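Side-chain contacts in P22 protein (Trypanosoma brucei, PDB 3JV1), which serves as an accessory factor for the editing of cytochrome oxidase subunit II RNA and belongs to the Mam33 family: residues L77-G81 and G82-V86; M89-D93 and G94-I98; A131-D135 and H136-S140; R148-N151 and D152-N156. All blocks are in the same frame, centred on the assembly; numbering follows the deposited sequence.

Contact 1 (L77-G81 and G82-V86)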
ATOM      1  N   LEU A  77     -18.137 -10.368   0.767  1.00 30.06           N
ATOM      2  CA  LEU A  77     -19.149  -9.397   0.371  1.00 30.93           C
ATOM      3  C   LEU A  77     -20.513 -10.051   0.211  1.00 32.56           C
ATOM      4  O   LEU A  77     -20.630 -11.151  -0.334  1.00 32.45           O
ATOM      5  CB  LEU A  77     -18.770  -8.714  -0.944  1.00 31.08           C
ATOM      6  CG  LEU A  77     -17.476  -7.891  -1.009  1.00 32.67           C
ATOM      7  CD1 LEU A  77     -16.282  -8.807  -1.229  1.00 31.49           C
ATOM      8  CD2 LEU A  77     -17.582  -6.891  -2.149  1.00 36.71           C
ATOM      9  N   VAL A  78     -21.540  -9.376   0.715  1.00 31.61           N
ATOM     10  CA  VAL A  78     -22.909  -9.849   0.589  1.00 30.49           C
ATOM     11  C   VAL A  78     -23.564  -8.735  -0.203  1.00 30.54           C
ATOM     12  O   VAL A  78     -23.752  -7.630   0.300  1.00 31.35           O
ATOM     13  CB  VAL A  78     -23.586 -10.028   1.961  1.00 30.43           C
ATOM     14  CG1 VAL A  78     -25.034 -10.483   1.769  1.00 30.13           C
ATOM     15  CG2 VAL A  78     -22.813 -11.062   2.782  1.00 25.94           C
ATOM     16  N   VAL A  79     -23.878  -9.031  -1.462  1.00 31.71           N
ATOM     17  CA  VAL A  79     -24.447  -8.053  -2.375  1.00 32.45           C
ATOM     18  C   VAL A  79     -25.908  -8.299  -2.697  1.00 32.56           C
ATOM     19  O   VAL A  79     -26.306  -9.406  -3.049  1.00 31.33           O
ATOM     20  CB  VAL A  79     -23.640  -8.031  -3.696  1.00 33.55           C
ATOM     21  CG1 VAL A  79     -24.035  -6.826  -4.544  1.00 30.04           C
ATOM     22  CG2 VAL A  79     -22.149  -8.012  -3.385  1.00 30.80           C
ATOM     23  N   ASN A  80     -26.700  -7.241  -2.602  1.00 35.60           N
ATOM     24  CA  ASN A  80     -28.129  -7.325  -2.864  1.00 35.69           C
ATOM     25  C   ASN A  80     -28.681  -5.923  -3.109  1.00 36.41           C
ATOM     26  O   ASN A  80     -28.346  -4.977  -2.391  1.00 35.60           O
ATOM     27  CB  ASN A  80     -28.826  -7.979  -1.663  1.00 35.29           C
ATOM     28  CG  ASN A  80     -30.257  -8.379  -1.959  1.00 37.87           C
ATOM     29  OD1 ASN A  80     -30.612  -8.636  -3.104  1.00 39.57           O
ATOM     30  ND2 ASN A  80     -31.082  -8.459  -0.919  1.00 38.51           N
ATOM     31  N   GLY A  81     -29.510  -5.794  -4.141  1.00 37.18           N
ATOM     32  CA  GLY A  81     -30.117  -4.512  -4.462  1.00 36.47           C
ATOM     33  C   GLY A  81     -29.150  -3.378  -4.748  1.00 35.96           C
ATOM     34  O   GLY A  81     -29.429  -2.230  -4.418  1.00 38.45           O
ATOM     35  N   GLY A  82     -28.012  -3.690  -5.350  1.00 35.93           N
ATOM     36  CA  GLY A  82     -27.045  -2.653  -5.664  1.00 35.66           C
ATOM     37  C   GLY A  82     -26.201  -2.166  -4.500  1.00 35.16           C
ATOM     38  O   GLY A  82     -25.463  -1.189  -4.633  1.00 33.24           O
ATOM     39  N   LYS A  83     -26.299  -2.842  -3.360  1.00 34.94           N
ATOM     40  CA  LYS A  83     -25.523  -2.461  -2.180  1.00 35.02           C
ATOM     41  C   LYS A  83     -24.766  -3.672  -1.643  1.00 34.27           C
ATOM     42  O   LYS A  83     -25.073  -4.807  -1.994  1.00 33.88           O
ATOM     43  CB  LYS A  83     -26.446  -1.914  -1.091  1.00 33.88           C
ATOM     44  CG  LYS A  83     -27.257  -0.706  -1.517  1.00 38.63           C
ATOM     45  CD  LYS A  83     -28.170  -0.228  -0.385  1.00 41.24           C
ATOM     46  CE  LYS A  83     -29.038   0.943  -0.828  1.00 43.70           C
ATOM     47  NZ  LYS A  83     -28.213   2.113  -1.254  1.00 46.03           N
ATOM     48  N   ALA A  84     -23.779  -3.437  -0.789  1.00 32.01           N
ATOM     49  CA  ALA A  84     -23.029  -4.548  -0.232  1.00 32.89           C
ATOM     50  C   ALA A  84     -22.598  -4.366   1.215  1.00 31.47           C
ATOM     51  O   ALA A  84     -22.262  -3.269   1.653  1.00 29.85           O
ATOM     52  CB  ALA A  84     -21.805  -4.828  -1.092  1.00 31.74           C
ATOM     53  N   LEU A  85     -22.627  -5.473   1.947  1.00 31.49           N
ATOM     54  CA  LEU A  85     -22.184  -5.521   3.330  1.00 30.85           C
ATOM     55  C   LEU A  85     -20.827  -6.188   3.122  1.00 33.21           C
ATOM     56  O   LEU A  85     -20.760  -7.296   2.582  1.00 32.32           O
ATOM     57  CB  LEU A  85     -23.085  -6.441   4.156  1.00 33.37           C
ATOM     58  CG  LEU A  85     -23.610  -5.953   5.508  1.00 35.19           C
ATOM     59  CD1 LEU A  85     -24.367  -7.089   6.183  1.00 31.75           C
ATOM     60  CD2 LEU A  85     -22.475  -5.468   6.382  1.00 33.36           C
ATOM     61  N   VAL A  86     -19.753  -5.517   3.527  1.00 31.85           N
ATOM     62  CA  VAL A  86     -18.413  -6.049   3.343  1.00 31.51           C
ATOM     63  C   VAL A  86     -17.696  -6.362   4.653  1.00 31.76           C
ATOM     64  O   VAL A  86     -17.413  -5.469   5.445  1.00 32.00           O
ATOM     65  CB  VAL A  86     -17.556  -5.063   2.514  1.00 32.37           C
ATOM     66  CG1 VAL A  86     -16.206  -5.686   2.185  1.00 32.53           C
ATOM     67  CG2 VAL A  86     -18.295  -4.695   1.227  1.00 31.56           C
TER

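Contact 2 (M89-D93 and G94-I98)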
ATOM      1  N   MET A  89     -12.128  -9.900   6.969  1.00 34.86           N
ATOM      2  CA  MET A  89     -11.840 -11.007   7.860  1.00 35.67           C
ATOM      3  C   MET A  89     -10.508 -11.696   7.651  1.00 36.37           C
ATOM      4  O   MET A  89      -9.768 -11.410   6.712  1.00 33.88           O
ATOM      5  CB  MET A  89     -12.945 -12.053   7.745  1.00 38.76           C
ATOM      6  CG  MET A  89     -14.342 -11.494   7.921  1.00 43.49           C
ATOM      7  SD  MET A  89     -15.478 -12.768   8.405  1.00 50.07           S
ATOM      8  CE  MET A  89     -15.803 -13.531   6.855  1.00 46.32           C
ATOM      9  N   SER A  90     -10.214 -12.612   8.557  1.00 36.52           N
ATOM     10  CA  SER A  90      -8.999 -13.394   8.478  1.00 39.98           C
ATOM     11  C   SER A  90      -9.285 -14.781   9.042  1.00 40.47           C
ATOM     12  O   SER A  90     -10.148 -14.947   9.906  1.00 42.03           O
ATOM     13  CB  SER A  90      -7.862 -12.702   9.234  1.00 40.18           C
ATOM     14  OG  SER A  90      -8.266 -12.311  10.527  1.00 43.68           O
ATOM     15  N   VAL A  91      -8.595 -15.784   8.514  1.00 41.25           N
ATOM     16  CA  VAL A  91      -8.777 -17.151   8.976  1.00 43.94           C
ATOM     17  C   VAL A  91      -7.657 -17.496   9.942  1.00 45.87           C
ATOM     18  O   VAL A  91      -6.484 -17.483   9.578  1.00 45.90           O
ATOM     19  CB  VAL A  91      -8.761 -18.160   7.802  1.00 42.49           C
ATOM     20  CG1 VAL A  91      -8.778 -19.584   8.336  1.00 44.20           C
ATOM     21  CG2 VAL A  91      -9.963 -17.932   6.905  1.00 42.26           C
ATOM     22  N   GLU A  92      -8.031 -17.780  11.181  1.00 48.39           N
ATOM     23  CA  GLU A  92      -7.074 -18.133  12.215  1.00 52.04           C
ATOM     24  C   GLU A  92      -7.482 -19.477  12.793  1.00 52.65           C
ATOM     25  O   GLU A  92      -8.492 -19.590  13.487  1.00 52.41           O
ATOM     26  CB  GLU A  92      -7.044 -17.049  13.298  1.00 52.87           C
ATOM     27  CG  GLU A  92      -6.438 -15.740  12.812  1.00 56.58           C
ATOM     28  CD  GLU A  92      -6.626 -14.593  13.785  1.00 59.54           C
ATOM     29  OE1 GLU A  92      -6.125 -14.682  14.925  1.00 59.61           O
ATOM     30  OE2 GLU A  92      -7.273 -13.592  13.409  1.00 61.88           O
ATOM     31  N   ASP A  93      -6.696 -20.497  12.464  1.00 54.65           N
ATOM     32  CA  ASP A  93      -6.929 -21.870  12.907  1.00 56.14           C
ATOM     33  C   ASP A  93      -8.325 -22.382  12.574  1.00 55.04           C
ATOM     34  O   ASP A  93      -9.123 -22.667  13.463  1.00 56.66           O
ATOM     35  CB  ASP A  93      -6.690 -22.004  14.413  1.00 59.30           C
ATOM     36  CG  ASP A  93      -6.519 -23.455  14.848  1.00 62.53           C
ATOM     37  OD1 ASP A  93      -5.497 -24.070  14.470  1.00 62.36           O
ATOM     38  OD2 ASP A  93      -7.406 -23.981  15.558  1.00 64.35           O
ATOM     39  N   GLY A  94      -8.616 -22.493  11.284  1.00 53.73           N
ATOM     40  CA  GLY A  94      -9.907 -23.000  10.856  1.00 51.62           C
ATOM     41  C   GLY A  94     -11.137 -22.184  11.194  1.00 50.34           C
ATOM     42  O   GLY A  94     -12.253 -22.621  10.913  1.00 50.21           O
ATOM     43  N   GLU A  95     -10.961 -21.008  11.789  1.00 48.89           N
ATOM     44  CA  GLU A  95     -12.108 -20.173  12.131  1.00 48.25           C
ATOM     45  C   GLU A  95     -12.033 -18.790  11.510  1.00 45.86           C
ATOM     46  O   GLU A  95     -10.949 -18.254  11.291  1.00 43.90           O
ATOM     47  CB  GLU A  95     -12.233 -20.007  13.646  1.00 51.24           C
ATOM     48  CG  GLU A  95     -12.403 -21.293  14.423  1.00 55.87           C
ATOM     49  CD  GLU A  95     -12.904 -21.038  15.832  1.00 59.27           C
ATOM     50  OE1 GLU A  95     -12.305 -20.193  16.534  1.00 59.89           O
ATOM     51  OE2 GLU A  95     -13.898 -21.682  16.234  1.00 60.04           O
ATOM     52  N   PHE A  96     -13.199 -18.212  11.240  1.00 44.68           N
ATOM     53  CA  PHE A  96     -13.279 -16.873  10.673  1.00 43.18           C
ATOM     54  C   PHE A  96     -13.268 -15.852  11.800  1.00 43.16           C
ATOM     55  O   PHE A  96     -13.974 -16.003  12.790  1.00 43.99           O
ATOM     56  CB  PHE A  96     -14.574 -16.691   9.870  1.00 42.51           C
ATOM     57  CG  PHE A  96     -14.507 -17.221   8.465  1.00 40.81           C
ATOM     58  CD1 PHE A  96     -13.634 -16.658   7.537  1.00 39.60           C
ATOM     59  CD2 PHE A  96     -15.320 -18.274   8.068  1.00 38.30           C
ATOM     60  CE1 PHE A  96     -13.573 -17.138   6.234  1.00 38.47           C
ATOM     61  CE2 PHE A  96     -15.265 -18.762   6.762  1.00 39.47           C
ATOM     62  CZ  PHE A  96     -14.389 -18.192   5.845  1.00 39.14           C
ATOM     63  N   VAL A  97     -12.451 -14.820  11.651  1.00 41.51           N
ATOM     64  CA  VAL A  97     -12.391 -13.763  12.638  1.00 40.45           C
ATOM     65  C   VAL A  97     -12.808 -12.482  11.921  1.00 39.30           C
ATOM     66  O   VAL A  97     -12.240 -12.126  10.892  1.00 38.51           O
ATOM     67  CB  VAL A  97     -10.970 -13.588  13.191  1.00 41.02           C
ATOM     68  CG1 VAL A  97     -10.942 -12.447  14.184  1.00 42.24           C
ATOM     69  CG2 VAL A  97     -10.509 -14.882  13.853  1.00 43.41           C
ATOM     70  N   ILE A  98     -13.818 -11.801  12.442  1.00 36.70           N
ATOM     71  CA  ILE A  98     -14.259 -10.566  11.821  1.00 35.16           C
ATOM     72  C   ILE A  98     -13.373  -9.429  12.329  1.00 35.21           C
ATOM     73  O   ILE A  98     -13.273  -9.208  13.534  1.00 34.24           O
ATOM     74  CB  ILE A  98     -15.723 -10.248  12.175  1.00 34.96           C
ATOM     75  CG1 ILE A  98     -16.624 -11.417  11.781  1.00 35.99           C
ATOM     76  CG2 ILE A  98     -16.162  -8.988  11.456  1.00 34.56           C
ATOM     77  CD1 ILE A  98     -18.003 -11.338  12.395  1.00 35.57           C
TER

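Contact 3 (A131-D135 and H136-S140)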
ATOM      1  N   ALA A 131     -14.191  -3.990  18.866  1.00 36.33           N
ATOM      2  CA  ALA A 131     -14.045  -3.967  20.313  1.00 37.57           C
ATOM      3  C   ALA A 131     -15.003  -2.987  20.990  1.00 36.51           C
ATOM      4  O   ALA A 131     -15.189  -3.039  22.201  1.00 37.64           O
ATOM      5  CB  ALA A 131     -12.598  -3.627  20.678  1.00 36.50           C
ATOM      6  N   ASP A 132     -15.605  -2.084  20.225  1.00 35.27           N
ATOM      7  CA  ASP A 132     -16.537  -1.135  20.823  1.00 34.22           C
ATOM      8  C   ASP A 132     -17.982  -1.590  20.658  1.00 33.45           C
ATOM      9  O   ASP A 132     -18.910  -0.817  20.882  1.00 34.52           O
ATOM     10  CB  ASP A 132     -16.377   0.254  20.205  1.00 36.01           C
ATOM     11  CG  ASP A 132     -14.990   0.826  20.402  1.00 36.36           C
ATOM     12  OD1 ASP A 132     -14.291   0.400  21.345  1.00 37.00           O
ATOM     13  OD2 ASP A 132     -14.606   1.714  19.613  1.00 38.56           O
ATOM     14  N   LEU A 133     -18.168  -2.846  20.262  1.00 32.15           N
ATOM     15  CA  LEU A 133     -19.505  -3.385  20.059  1.00 31.30           C
ATOM     16  C   LEU A 133     -19.830  -4.475  21.067  1.00 31.92           C
ATOM     17  O   LEU A 133     -18.989  -5.313  21.390  1.00 29.74           O
ATOM     18  CB  LEU A 133     -19.632  -3.949  18.643  1.00 32.51           C
ATOM     19  CG  LEU A 133     -19.287  -3.002  17.487  1.00 31.00           C
ATOM     20  CD1 LEU A 133     -19.395  -3.750  16.161  1.00 31.95           C
ATOM     21  CD2 LEU A 133     -20.222  -1.801  17.511  1.00 29.02           C
ATOM     22  N   GLU A 134     -21.059  -4.456  21.565  1.00 32.33           N
ATOM     23  CA  GLU A 134     -21.502  -5.456  22.525  1.00 33.05           C
ATOM     24  C   GLU A 134     -21.708  -6.802  21.833  1.00 33.36           C
ATOM     25  O   GLU A 134     -21.897  -6.864  20.616  1.00 33.36           O
ATOM     26  CB  GLU A 134     -22.802  -4.996  23.194  1.00 32.11           C
ATOM     27  CG  GLU A 134     -22.600  -3.876  24.193  1.00 32.78           C
ATOM     28  CD  GLU A 134     -23.891  -3.207  24.591  1.00 32.81           C
ATOM     29  OE1 GLU A 134     -24.963  -3.698  24.185  1.00 34.39           O
ATOM     30  OE2 GLU A 134     -23.837  -2.187  25.310  1.00 35.47           O
ATOM     31  N   ASP A 135     -21.670  -7.877  22.612  1.00 34.03           N
ATOM     32  CA  ASP A 135     -21.852  -9.214  22.060  1.00 33.29           C
ATOM     33  C   ASP A 135     -23.140  -9.405  21.270  1.00 31.66           C
ATOM     34  O   ASP A 135     -23.131 -10.073  20.241  1.00 32.72           O
ATOM     35  CB  ASP A 135     -21.793 -10.277  23.162  1.00 34.00           C
ATOM     36  CG  ASP A 135     -20.387 -10.490  23.701  1.00 37.81           C
ATOM     37  OD1 ASP A 135     -19.410 -10.134  23.011  1.00 37.71           O
ATOM     38  OD2 ASP A 135     -20.261 -11.032  24.817  1.00 40.58           O
ATOM     39  N   HIS A 136     -24.251  -8.837  21.723  1.00 31.85           N
ATOM     40  CA  HIS A 136     -25.494  -9.044  20.981  1.00 32.37           C
ATOM     41  C   HIS A 136     -25.373  -8.639  19.515  1.00 30.81           C
ATOM     42  O   HIS A 136     -25.952  -9.282  18.637  1.00 29.29           O
ATOM     43  CB  HIS A 136     -26.677  -8.304  21.631  1.00 30.60           C
ATOM     44  CG  HIS A 136     -26.855  -6.892  21.161  1.00 32.25           C
ATOM     45  ND1 HIS A 136     -26.100  -5.843  21.641  1.00 32.89           N
ATOM     46  CD2 HIS A 136     -27.718  -6.353  20.266  1.00 31.97           C
ATOM     47  CE1 HIS A 136     -26.493  -4.719  21.067  1.00 31.64           C
ATOM     48  NE2 HIS A 136     -27.473  -5.002  20.228  1.00 33.18           N
ATOM     49  N   LEU A 137     -24.613  -7.580  19.249  1.00 31.58           N
ATOM     50  CA  LEU A 137     -24.443  -7.110  17.880  1.00 31.52           C
ATOM     51  C   LEU A 137     -23.465  -7.995  17.133  1.00 31.98           C
ATOM     52  O   LEU A 137     -23.770  -8.485  16.049  1.00 32.63           O
ATOM     53  CB  LEU A 137     -23.930  -5.671  17.845  1.00 33.09           C
ATOM     54  CG  LEU A 137     -24.572  -4.767  16.784  1.00 35.35           C
ATOM     55  CD1 LEU A 137     -23.697  -3.553  16.566  1.00 34.53           C
ATOM     56  CD2 LEU A 137     -24.770  -5.520  15.484  1.00 33.71           C
ATOM     57  N   VAL A 138     -22.286  -8.178  17.717  1.00 31.13           N
ATOM     58  CA  VAL A 138     -21.244  -9.004  17.119  1.00 30.58           C
ATOM     59  C   VAL A 138     -21.734 -10.425  16.845  1.00 31.55           C
ATOM     60  O   VAL A 138     -21.454 -10.986  15.785  1.00 29.25           O
ATOM     61  CB  VAL A 138     -20.008  -9.075  18.033  1.00 30.17           C
ATOM     62  CG1 VAL A 138     -18.983 -10.022  17.441  1.00 34.71           C
ATOM     63  CG2 VAL A 138     -19.410  -7.676  18.210  1.00 31.44           C
ATOM     64  N   ASP A 139     -22.456 -11.009  17.797  1.00 30.78           N
ATOM     65  CA  ASP A 139     -22.957 -12.366  17.620  1.00 32.75           C
ATOM     66  C   ASP A 139     -23.982 -12.424  16.497  1.00 31.39           C
ATOM     67  O   ASP A 139     -24.069 -13.415  15.785  1.00 32.73           O
ATOM     68  CB  ASP A 139     -23.596 -12.907  18.904  1.00 33.81           C
ATOM     69  CG  ASP A 139     -22.592 -13.112  20.024  1.00 36.71           C
ATOM     70  OD1 ASP A 139     -21.371 -13.102  19.759  1.00 35.45           O
ATOM     71  OD2 ASP A 139     -23.034 -13.294  21.174  1.00 39.69           O
ATOM     72  N   SER A 140     -24.766 -11.364  16.348  1.00 31.59           N
ATOM     73  CA  SER A 140     -25.758 -11.332  15.290  1.00 30.91           C
ATOM     74  C   SER A 140     -25.051 -11.322  13.933  1.00 30.88           C
ATOM     75  O   SER A 140     -25.516 -11.956  12.988  1.00 27.31           O
ATOM     76  CB  SER A 140     -26.653 -10.110  15.447  1.00 31.38           C
ATOM     77  OG  SER A 140     -27.464 -10.243  16.605  1.00 35.56           O
TER

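Contact 4 (R148-N151 and D152-N156)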
ATOM      1  N   ARG A 148     -25.268 -18.102   5.945  1.00 34.38           N
ATOM      2  CA  ARG A 148     -24.920 -18.054   4.539  1.00 33.45           C
ATOM      3  C   ARG A 148     -23.752 -18.979   4.185  1.00 34.54           C
ATOM      4  O   ARG A 148     -23.182 -18.888   3.098  1.00 36.92           O
ATOM      5  CB  ARG A 148     -24.617 -16.604   4.137  1.00 33.65           C
ATOM      6  CG  ARG A 148     -25.859 -15.720   4.223  1.00 31.21           C
ATOM      7  CD  ARG A 148     -25.569 -14.224   4.169  1.00 30.37           C
ATOM      8  NE  ARG A 148     -26.824 -13.493   4.031  1.00 31.48           N
ATOM      9  CZ  ARG A 148     -27.813 -13.545   4.920  1.00 32.72           C
ATOM     10  NH1 ARG A 148     -27.682 -14.275   6.019  1.00 30.07           N
ATOM     11  NH2 ARG A 148     -28.956 -12.923   4.682  1.00 31.44           N
ATOM     12  N   GLY A 149     -23.401 -19.878   5.097  1.00 34.03           N
ATOM     13  CA  GLY A 149     -22.312 -20.802   4.821  1.00 34.84           C
ATOM     14  C   GLY A 149     -20.918 -20.329   5.188  1.00 35.53           C
ATOM     15  O   GLY A 149     -19.955 -21.083   5.058  1.00 37.33           O
ATOM     16  N   VAL A 150     -20.790 -19.086   5.640  1.00 36.55           N
ATOM     17  CA  VAL A 150     -19.480 -18.572   6.026  1.00 37.10           C
ATOM     18  C   VAL A 150     -19.273 -18.993   7.469  1.00 38.42           C
ATOM     19  O   VAL A 150     -19.540 -18.240   8.407  1.00 36.90           O
ATOM     20  CB  VAL A 150     -19.417 -17.044   5.901  1.00 36.63           C
ATOM     21  CG1 VAL A 150     -18.001 -16.565   6.154  1.00 36.07           C
ATOM     22  CG2 VAL A 150     -19.883 -16.624   4.510  1.00 36.99           C
ATOM     23  N   ASN A 151     -18.797 -20.224   7.620  1.00 40.38           N
ATOM     24  CA  ASN A 151     -18.581 -20.834   8.920  1.00 42.75           C
ATOM     25  C   ASN A 151     -17.212 -21.503   9.000  1.00 43.58           C
ATOM     26  O   ASN A 151     -16.368 -21.308   8.124  1.00 44.28           O
ATOM     27  CB  ASN A 151     -19.699 -21.853   9.160  1.00 42.58           C
ATOM     28  CG  ASN A 151     -19.976 -22.704   7.929  1.00 44.73           C
ATOM     29  OD1 ASN A 151     -21.095 -23.176   7.717  1.00 47.33           O
ATOM     30  ND2 ASN A 151     -18.951 -22.910   7.115  1.00 43.96           N
ATOM     31  N   ASP A 152     -16.996 -22.287  10.053  1.00 43.82           N
ATOM     32  CA  ASP A 152     -15.722 -22.971  10.254  1.00 46.05           C
ATOM     33  C   ASP A 152     -15.422 -23.969   9.151  1.00 44.65           C
ATOM     34  O   ASP A 152     -14.260 -24.228   8.838  1.00 44.05           O
ATOM     35  CB  ASP A 152     -15.698 -23.692  11.601  1.00 49.34           C
ATOM     36  CG  ASP A 152     -15.734 -22.737  12.770  1.00 52.22           C
ATOM     37  OD1 ASP A 152     -15.072 -21.683  12.697  1.00 55.23           O
ATOM     38  OD2 ASP A 152     -16.417 -23.044  13.768  1.00 57.23           O
ATOM     39  N   THR A 153     -16.473 -24.529   8.566  1.00 42.85           N
ATOM     40  CA  THR A 153     -16.307 -25.490   7.488  1.00 43.06           C
ATOM     41  C   THR A 153     -15.665 -24.791   6.299  1.00 40.93           C
ATOM     42  O   THR A 153     -14.732 -25.310   5.699  1.00 39.89           O
ATOM     43  CB  THR A 153     -17.657 -26.063   7.043  1.00 44.54           C
ATOM     44  OG1 THR A 153     -18.349 -26.591   8.179  1.00 47.50           O
ATOM     45  CG2 THR A 153     -17.449 -27.166   6.023  1.00 46.58           C
ATOM     46  N   LEU A 154     -16.172 -23.609   5.964  1.00 39.12           N
ATOM     47  CA  LEU A 154     -15.639 -22.841   4.847  1.00 38.36           C
ATOM     48  C   LEU A 154     -14.240 -22.339   5.168  1.00 38.24           C
ATOM     49  O   LEU A 154     -13.357 -22.362   4.317  1.00 37.65           O
ATOM     50  CB  LEU A 154     -16.542 -21.649   4.544  1.00 37.81           C
ATOM     51  CG  LEU A 154     -16.094 -20.779   3.371  1.00 37.33           C
ATOM     52  CD1 LEU A 154     -16.184 -21.604   2.076  1.00 34.96           C
ATOM     53  CD2 LEU A 154     -16.967 -19.531   3.289  1.00 34.70           C
ATOM     54  N   ALA A 155     -14.043 -21.882   6.399  1.00 38.70           N
ATOM     55  CA  ALA A 155     -12.739 -21.382   6.815  1.00 40.68           C
ATOM     56  C   ALA A 155     -11.743 -22.520   6.696  1.00 41.23           C
ATOM     57  O   ALA A 155     -10.603 -22.333   6.274  1.00 42.55           O
ATOM     58  CB  ALA A 155     -12.798 -20.885   8.251  1.00 41.33           C
ATOM     59  N   ASN A 156     -12.197 -23.708   7.066  1.00 41.30           N
ATOM     60  CA  ASN A 156     -11.376 -24.902   7.014  1.00 41.73           C
ATOM     61  C   ASN A 156     -11.034 -25.242   5.566  1.00 41.82           C
ATOM     62  O   ASN A 156      -9.910 -25.652   5.270  1.00 41.27           O
ATOM     63  CB  ASN A 156     -12.128 -26.056   7.672  1.00 44.03           C
ATOM     64  CG  ASN A 156     -11.213 -27.170   8.104  1.00 47.97           C
ATOM     65  OD1 ASN A 156     -10.834 -28.029   7.308  1.00 50.69           O
ATOM     66  ND2 ASN A 156     -10.839 -27.159   9.376  1.00 52.22           N
TER

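Contact 1 (L77-G81 and G82-V86)
Leu77 and Val86 lie side by side where the strands of a tight beta hairpin run on into the sheet, and Val79 and Ala84 meet on the same face nearer the turn. The hairpin is a textbook two-residue connection: a type I' turn from Asn80 to Lys83, with Gly81 and Gly82 at its corners, both at positive phi. Packing is closest within the ladder. Val78 and Leu85 form a hydrogen-bonded pair, with Val78 N to Leu85 O at 2.9 Å and Leu85 N to Val78 O also at 2.9 Å, and their side chains share the other face, CB to CB 4.2 Å. There Tyr144 of the same chain and Phe180 of the second subunit cover them, Phe180 also touching Asn80 and Lys83, making this face part of a subunit interface. On the first face Leu111 and Ala110 of helix 107-111 lie over Val79 and Ala84. The open side is confined to Gly81 and Gly82, both exposed. The long chain of Lys83 leads away from the partner strand to a hydrogen bond between its NZ and His105 ND1. The last rung is less regular: Lys83 N approaches Asn80 O from above the carbonyl plane, at 3.1 Å. Val79 CG2 lies anti to the carbonyl carbon, a rotation that sets this methyl 3.9 Å from Ala84 CB.

Contact 2 (M89-D93 and G94-I98)
The ring of Phe96 receives two neighbours from the partner strand, both arriving obliquely on its CD1-CE1 side: Met89 CE stands 3.9 Å from Phe96 CD1, and Val91 CG2 is 3.8 Å from Phe96 CE1. Met89 bends at its last torsion (chi3 -80°), which swings the methyl toward the ring, while its sulfur lies 5.2 Å from the ring centroid and 46° off the normal, an oblique Met-aromatic contact. The Met89 side chain lies beside that of Ile98, SD to CG1 3.8 Å. Around the Phe96 ring, Leu74 of strand 72-80, Val150 and the helix residues Ala155 and Ile158 complete the apolar surroundings, so this face of the sheet is one on which a helix packs. Another flat group, the Glu92 carboxylate, is on the opposite face and reaches back across the hairpin until OE2 is 3.5 Å from Val97 CG2. Strands 83-92 and 95-104 form a beta hairpin here, joined by a type I' turn from Glu92 to Glu95 with Asp93 and Gly94 both at positive phi. Its firm central rung pairs Ser90 with Val97 through two backbone bonds, Val97 N to Ser90 O being 2.9 Å; nearer the turn, Glu92 N donates to Glu95 O, whereas the return bond from Glu95 N is weak. Ser90 OG has Asn99 ND2 as its main partner and makes only a weak bond, 3.3 Å, to Glu92 OE2.

Contact 3 (A131-D135 and H136-S140)
Asp135, His136 and Leu133 give up the most surface to this local contact, where the chain turns into helix 135-146. Asp135 takes part chiefly through its backbone: its O accepts Asp139 N at 2.7 Å in a nearly straight bond (165°), and the Asp139 side chain folds back beside that carbonyl, its OD2 3.8 Å from Asp135 CB. At the first helical position, the Asp135 carboxylate would probably be favoured by the helix dipole. His136 has an uncommon rotation, its CG set between the backbone N and the carbonyl carbon (chi1 88°). The imidazole therefore lies back along the helix start, with Leu137 CB above one face, over the ring centre, and Glu134 OE1 approaching obliquely, 3.5 Å from His136 ND1. Beyond this stretch, His136 NE2 makes a weak hydrogen bond to Ala10 O of the second subunit. Leu133 supplies the apolar part, its CD2 crossing to Leu137 CD1 at 4.0 Å and its CB meeting Val138 CG2 at 3.8 Å. Glu134, as N-cap, contributes its O to Val138 N at 3.2 Å. With Leu133 just before the cap and Val138 four residues after it in touch, the arrangement is that of a hydrophobic staple at a helix N-terminus.

Contact 4 (R148-N151 and D152-N156)
Asn151 O accepts a hydrogen bond from Ala155 N (3.0 Å), closing the first turn of helix 152-181, while just upstream Val150 centres an inverse gamma turn whose closing bond, Asn151 N to Gly149 O, is weak. Leu154 and Asn151 share the side-chain part of the contact. With CG anti to the backbone N (chi1 -179°) the Leu154 branch reaches back over the loop, where CD2 comes 3.8 Å from Val150 CA and CB rests 3.5 Å from Gly149 O. The Val150 side chain points away from the helix, yet CG1 still comes within 4.3 Å of Leu154 CD2. Leu154 also packs on Met47 and Phe96 of the sheet and on Pro31 and Trp34 of a loop. Asn151 has its CG between the backbone N and the carbonyl carbon (chi1 44°), which holds the side chain over the first turn, CG 4.0 Å from Thr153 N. Arg148 faces elsewhere, forming salt bridges to Glu54 and to Asp4 of the second subunit. Gly149, at positive phi, is the C-prime residue of a Schellman motif that ends helix 135-146. Two motifs thus follow in quick succession, a Schellman C-terminus and an N-cap at Asn151, as in a short helix-to-helix connection.

In the fold
Contacts 1 and 2 come first along the chain and are successive hairpins of one antiparallel sheet; strand 83-92 serves both, and their centres lie about 21 Å apart. Contacts 3 and 4 follow as the starts of two consecutive helices, 135-146 and 152-181, with centres about 20 Å apart. The closest pair is 2 and 4, at about 10 Å between centres, where the sheet hairpin meets the head of the long helix: Phe96 CE2 lies 3.1 Å from Asn151 O. Contacts 1 and 4 also touch, through Val78 and Arg148. Contacts 1 and 3, and Arg148 of contact 4, reach the second subunit, whereas contact 2 touches no other chain.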